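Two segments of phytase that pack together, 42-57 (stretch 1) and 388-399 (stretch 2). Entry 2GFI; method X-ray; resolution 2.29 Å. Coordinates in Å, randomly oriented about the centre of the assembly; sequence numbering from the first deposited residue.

Stretch 1, residues 42-57: PYIQNKGFGISTDIPD
Stretch 2, residues 388-399: VRYVINDAVIPI

The most unusual feature of this contact is how little of it is direct backbone pairing: a single hydrogen bond, Asn-46 N to Asn-393 O (2.8 Å, 155° at the hydrogen), joins the main chains, and four ordered waters contact backbone or side-chain atoms of the two stretches. Stretch 1 has no regular helix or strand. Stretch 2 is a hairpin, with strand 388-392, a type I' turn from Ile-392 to Ala-395, and a returning strand from Ala-395. The hairpin is closed by Ile-392 N to Ala-395 O (2.8 Å), Ala-395 N to Ile-392 O (3.0 Å) and Ile-397 N to Tyr-390 O (2.9 Å). Positive phi/psi at Asn-393 (44/52) and Asp-394 (73/19) define the turn.

The register follows from the CA pairs Gln-45 to Asn-393 (4.8 Å), Gly-48 to Ala-395 (4.8 Å) and Ile-51 to Val-396 (6.0 Å), so both chains advance in the same sense along this part of the contact. The summed buried area is 794 Å².

At the turn, Tyr-43 (chi1 t, chi2 64°) donates from OH to Asp-394 OD2 at 2.7 Å, the carboxylate oxygen lying at the ring edge. Gln-45 (m, t, chi3 -23°) adds a weak bond from NE2 to the same Asp-394 OD2, 3.2 Å and 130°. Asp-394 (chi1 m) thus gathers two neutral donors on one oxygen. The Asn-393 carbonyl also receives a CA-H...O contact, Gln-45 CA to Asn-393 O at 3.2 Å.

Asn-46 (chi1 t, chi2 -72°) points toward the hairpin; its OD1 accepts from Gly-48 N within its own stretch (2.8 Å) and also lies 3.7 Å from Ala-395 CB. Gly-48, at phi/psi 70/-171, sits with CA 3.5 Å from Ala-395 CB; an ideal CB there would lie 2.9 Å from Ala-395 CB, a clash, and the positive phi independently favours glycine.

Apolar packing follows. Phe-49 (chi1 m, chi2 -73°) brings CE2 to 3.7 Å from Ile-397 CD1 and CD2 to 4.0 Å from Pro-398 CD, while Val-396 O meets its ring edge. Ile-51 (m, t) points toward stretch 2, with CG2 3.7 Å from Val-396 CB (Val-396 chi1 t) and CD1 3.4 Å from Pro-398 CG.

Arg-389, nearly extended beyond chi1 (p, t, t, chi4 -173°), reaches the far end of the contact. NH2 donates to Asp-54 O at 2.8 Å and 139°, an oxygen near the guanidinium plane; Thr-53 O is 3.0 Å from Arg-389 NH2, but the angle is too poor for a bond. Pro-56 CD covers one guanidinium face, 4.2 Å from Arg-389 NH2. Thr-53 (p) places CG2 3.4 Å from Asp-394 O.

Waters complete the interface. One donates to Asn-46 O (2.7 Å) and weakly to Asp-394 O (2.9 Å). Another accepts from Phe-49 N at 2.7 Å, a third from Val-396 N at 3.1 Å. The fourth accepts from Arg-389 NH1 (3.0 Å) and donates to Ser-52 O (2.7 Å), linking the guanidinium to a second backbone carbonyl.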

# COMPACT_ATOMS: atom_id res chain seq x y z
N PRO A 42 4.41 -16.22 -9.95
CA PRO A 42 4.07 -16.52 -8.56
C PRO A 42 2.56 -16.57 -8.25
O PRO A 42 1.72 -16.09 -9.04
CB PRO A 42 4.81 -15.43 -7.76
CG PRO A 42 6.00 -15.10 -8.66
CD PRO A 42 5.36 -15.09 -10.04
N TYR A 43 2.25 -17.14 -7.08
CA TYR A 43 0.89 -17.15 -6.57
C TYR A 43 0.29 -15.76 -6.59
O TYR A 43 0.97 -14.76 -6.29
CB TYR A 43 0.86 -17.66 -5.12
CG TYR A 43 -0.54 -17.72 -4.59
CD1 TYR A 43 -1.48 -18.58 -5.15
CD2 TYR A 43 -0.95 -16.88 -3.56
CE1 TYR A 43 -2.78 -18.62 -4.68
CE2 TYR A 43 -2.24 -16.93 -3.07
CZ TYR A 43 -3.14 -17.78 -3.64
OH TYR A 43 -4.45 -17.78 -3.14
N ILE A 44 -0.99 -15.69 -6.94
CA ILE A 44 -1.77 -14.49 -6.73
C ILE A 44 -3.19 -14.89 -6.37
O ILE A 44 -3.73 -15.86 -6.89
CB ILE A 44 -1.72 -13.57 -8.00
CG1 ILE A 44 -2.15 -12.14 -7.65
CG2 ILE A 44 -2.51 -14.20 -9.15
CD1 ILE A 44 -1.86 -11.12 -8.74
N GLN A 45 -3.78 -14.11 -5.47
CA GLN A 45 -5.15 -14.34 -5.01
C GLN A 45 -6.14 -13.97 -6.09
O GLN A 45 -5.96 -13.00 -6.84
CB GLN A 45 -5.45 -13.53 -3.74
CG GLN A 45 -4.55 -13.88 -2.58
CD GLN A 45 -4.82 -13.05 -1.36
OE1 GLN A 45 -5.38 -11.95 -1.44
NE2 GLN A 45 -4.43 -13.57 -0.22
N ASN A 46 -7.21 -14.75 -6.14
CA ASN A 46 -8.26 -14.51 -7.08
C ASN A 46 -8.84 -13.11 -6.83
O ASN A 46 -8.94 -12.67 -5.67
CB ASN A 46 -9.28 -15.62 -6.87
CG ASN A 46 -10.42 -15.54 -7.83
OD1 ASN A 46 -11.26 -14.64 -7.71
ND2 ASN A 46 -10.48 -16.47 -8.78
N LYS A 47 -9.20 -12.39 -7.90
CA LYS A 47 -9.73 -11.01 -7.74
C LYS A 47 -10.91 -11.00 -6.74
O LYS A 47 -11.00 -10.10 -5.92
CB LYS A 47 -10.08 -10.36 -9.07
CG LYS A 47 -8.91 -10.36 -10.12
CD LYS A 47 -9.31 -9.69 -11.50
CE LYS A 47 -8.07 -8.97 -12.14
NZ LYS A 47 -8.37 -8.09 -13.34
N GLY A 48 -11.77 -12.02 -6.80
CA GLY A 48 -12.83 -12.24 -5.81
C GLY A 48 -13.97 -11.25 -5.82
O GLY A 48 -14.05 -10.44 -6.72
N PHE A 49 -14.87 -11.30 -4.83
CA PHE A 49 -16.09 -10.49 -4.92
C PHE A 49 -16.38 -9.71 -3.67
O PHE A 49 -17.44 -9.11 -3.56
CB PHE A 49 -17.33 -11.34 -5.25
CG PHE A 49 -17.17 -12.22 -6.45
CD1 PHE A 49 -17.18 -11.68 -7.74
CD2 PHE A 49 -17.06 -13.62 -6.30
CE1 PHE A 49 -17.05 -12.52 -8.85
CE2 PHE A 49 -16.95 -14.46 -7.39
CZ PHE A 49 -16.94 -13.91 -8.67
N GLY A 50 -15.44 -9.74 -2.71
CA GLY A 50 -15.60 -8.96 -1.50
C GLY A 50 -16.22 -9.75 -0.37
O GLY A 50 -16.48 -9.20 0.67
N ILE A 51 -16.44 -11.05 -0.60
CA ILE A 51 -17.04 -11.93 0.38
C ILE A 51 -16.03 -12.21 1.43
O ILE A 51 -14.87 -12.54 1.13
CB ILE A 51 -17.53 -13.23 -0.26
CG1 ILE A 51 -18.58 -12.92 -1.33
CG2 ILE A 51 -18.17 -14.10 0.78
CD1 ILE A 51 -18.77 -14.02 -2.29
N SER A 52 -16.42 -12.02 2.67
CA SER A 52 -15.48 -12.28 3.74
C SER A 52 -15.14 -13.78 3.76
O SER A 52 -16.02 -14.66 3.58
CB SER A 52 -16.04 -11.73 5.04
OG SER A 52 -15.50 -12.46 6.12
N THR A 53 -13.86 -14.10 3.91
CA THR A 53 -13.44 -15.50 3.78
C THR A 53 -13.52 -16.14 5.13
O THR A 53 -13.47 -17.37 5.21
CB THR A 53 -12.03 -15.65 3.21
OG1 THR A 53 -11.11 -14.85 3.98
CG2 THR A 53 -11.96 -15.09 1.80
N ASP A 54 -13.61 -15.31 6.18
CA ASP A 54 -13.96 -15.76 7.53
C ASP A 54 -15.15 -16.70 7.54
O ASP A 54 -16.10 -16.53 6.78
CB ASP A 54 -14.42 -14.60 8.38
CG ASP A 54 -13.32 -13.65 8.76
OD1 ASP A 54 -12.29 -13.56 8.07
OD2 ASP A 54 -13.43 -12.92 9.75
N ILE A 55 -15.14 -17.66 8.47
CA ILE A 55 -16.37 -18.44 8.69
C ILE A 55 -17.39 -17.48 9.26
O ILE A 55 -17.06 -16.72 10.17
CB ILE A 55 -16.11 -19.63 9.61
CG1 ILE A 55 -14.88 -20.39 9.06
CG2 ILE A 55 -17.39 -20.58 9.68
CD1 ILE A 55 -15.05 -20.87 7.56
N PRO A 56 -18.60 -17.46 8.70
CA PRO A 56 -19.60 -16.53 9.17
C PRO A 56 -19.87 -16.72 10.65
O PRO A 56 -19.83 -17.84 11.14
CB PRO A 56 -20.83 -16.90 8.33
CG PRO A 56 -20.25 -17.51 7.12
CD PRO A 56 -19.12 -18.30 7.61
N ASP A 57 -20.11 -15.62 11.34
CA ASP A 57 -20.65 -15.63 12.70
C ASP A 57 -21.84 -16.57 12.85
O ASP A 57 -22.72 -16.60 11.99
CB ASP A 57 -21.08 -14.21 13.11
CG ASP A 57 -19.90 -13.25 13.15
OD1 ASP A 57 -18.72 -13.72 13.11
OD2 ASP A 57 -20.06 -11.99 13.22
N VAL A 388 -21.85 -25.54 2.41
CA VAL A 388 -20.63 -25.79 1.70
C VAL A 388 -20.33 -24.54 0.86
O VAL A 388 -21.22 -23.92 0.32
CB VAL A 388 -20.81 -27.08 0.83
CG1 VAL A 388 -19.73 -27.22 -0.16
CG2 VAL A 388 -20.82 -28.32 1.74
N ARG A 389 -19.06 -24.14 0.77
CA ARG A 389 -18.71 -23.13 -0.21
C ARG A 389 -17.27 -23.30 -0.65
O ARG A 389 -16.47 -23.96 0.02
CB ARG A 389 -18.95 -21.70 0.34
CG ARG A 389 -17.95 -21.27 1.37
CD ARG A 389 -18.11 -19.83 1.77
NE ARG A 389 -17.19 -19.50 2.83
CZ ARG A 389 -17.19 -18.34 3.46
NH1 ARG A 389 -18.10 -17.42 3.13
NH2 ARG A 389 -16.30 -18.12 4.44
N TYR A 390 -16.96 -22.70 -1.79
CA TYR A 390 -15.63 -22.73 -2.38
C TYR A 390 -14.85 -21.45 -2.12
O TYR A 390 -15.38 -20.36 -2.28
CB TYR A 390 -15.78 -22.90 -3.87
CG TYR A 390 -16.06 -24.30 -4.28
CD1 TYR A 390 -15.01 -25.18 -4.60
CD2 TYR A 390 -17.38 -24.79 -4.34
CE1 TYR A 390 -15.27 -26.47 -4.99
CE2 TYR A 390 -17.64 -26.10 -4.73
CZ TYR A 390 -16.59 -26.93 -5.03
OH TYR A 390 -16.83 -28.22 -5.41
N VAL A 391 -13.57 -21.60 -1.76
CA VAL A 391 -12.65 -20.49 -1.67
C VAL A 391 -11.51 -20.86 -2.63
O VAL A 391 -10.71 -21.77 -2.37
CB VAL A 391 -12.14 -20.29 -0.21
CG1 VAL A 391 -11.53 -18.92 -0.03
CG2 VAL A 391 -13.29 -20.46 0.82
N ILE A 392 -11.46 -20.15 -3.77
CA ILE A 392 -10.47 -20.40 -4.80
C ILE A 392 -9.46 -19.27 -4.70
O ILE A 392 -9.80 -18.09 -4.82
CB ILE A 392 -11.13 -20.35 -6.15
CG1 ILE A 392 -12.42 -21.18 -6.17
CG2 ILE A 392 -10.09 -20.71 -7.27
CD1 ILE A 392 -12.25 -22.62 -5.63
N ASN A 393 -8.22 -19.64 -4.44
CA ASN A 393 -7.15 -18.66 -4.30
C ASN A 393 -7.57 -17.46 -3.47
O ASN A 393 -7.42 -16.31 -3.88
CB ASN A 393 -6.66 -18.28 -5.67
CG ASN A 393 -6.28 -19.48 -6.42
OD1 ASN A 393 -6.72 -19.70 -7.54
ND2 ASN A 393 -5.49 -20.30 -5.78
N ASP A 394 -8.09 -17.80 -2.30
CA ASP A 394 -8.41 -16.86 -1.25
C ASP A 394 -9.62 -15.99 -1.49
O ASP A 394 -9.77 -14.98 -0.82
CB ASP A 394 -7.22 -16.01 -0.88
CG ASP A 394 -6.13 -16.80 -0.28
OD1 ASP A 394 -6.42 -17.55 0.68
OD2 ASP A 394 -4.94 -16.73 -0.68
N ALA A 395 -10.49 -16.40 -2.40
CA ALA A 395 -11.72 -15.68 -2.67
C ALA A 395 -12.88 -16.65 -2.58
O ALA A 395 -12.79 -17.74 -3.12
CB ALA A 395 -11.68 -15.06 -4.06
N VAL A 396 -13.97 -16.27 -1.91
CA VAL A 396 -15.15 -17.12 -1.93
C VAL A 396 -15.69 -16.98 -3.31
O VAL A 396 -15.87 -15.87 -3.80
CB VAL A 396 -16.22 -16.72 -0.90
CG1 VAL A 396 -17.49 -17.58 -1.09
CG2 VAL A 396 -15.67 -16.79 0.56
N ILE A 397 -15.93 -18.11 -3.96
CA ILE A 397 -16.63 -18.15 -5.25
C ILE A 397 -17.94 -18.87 -5.07
O ILE A 397 -17.96 -20.10 -5.05
CB ILE A 397 -15.76 -18.84 -6.34
CG1 ILE A 397 -14.32 -18.27 -6.36
CG2 ILE A 397 -16.45 -18.80 -7.71
CD1 ILE A 397 -14.17 -16.78 -6.80
N PRO A 398 -19.05 -18.13 -4.91
CA PRO A 398 -20.33 -18.78 -4.73
C PRO A 398 -20.74 -19.63 -5.95
O PRO A 398 -20.37 -19.33 -7.09
CB PRO A 398 -21.29 -17.60 -4.51
CG PRO A 398 -20.41 -16.49 -3.97
CD PRO A 398 -19.16 -16.66 -4.84
N ILE A 399 -21.47 -20.71 -5.68
CA ILE A 399 -22.03 -21.52 -6.73
C ILE A 399 -23.25 -20.81 -7.23
O ILE A 399 -24.09 -20.40 -6.45
CB ILE A 399 -22.42 -22.90 -6.22
CG1 ILE A 399 -21.21 -23.60 -5.62
CG2 ILE A 399 -23.07 -23.69 -7.34
CD1 ILE A 399 -21.58 -24.80 -4.81
O HOH W 1 -9.03 -13.29 -3.08
O HOH W 2 -15.16 -13.25 -2.95
O HOH W 3 -13.63 -13.33 -1.08
O HOH W 4 -18.59 -14.73 4.35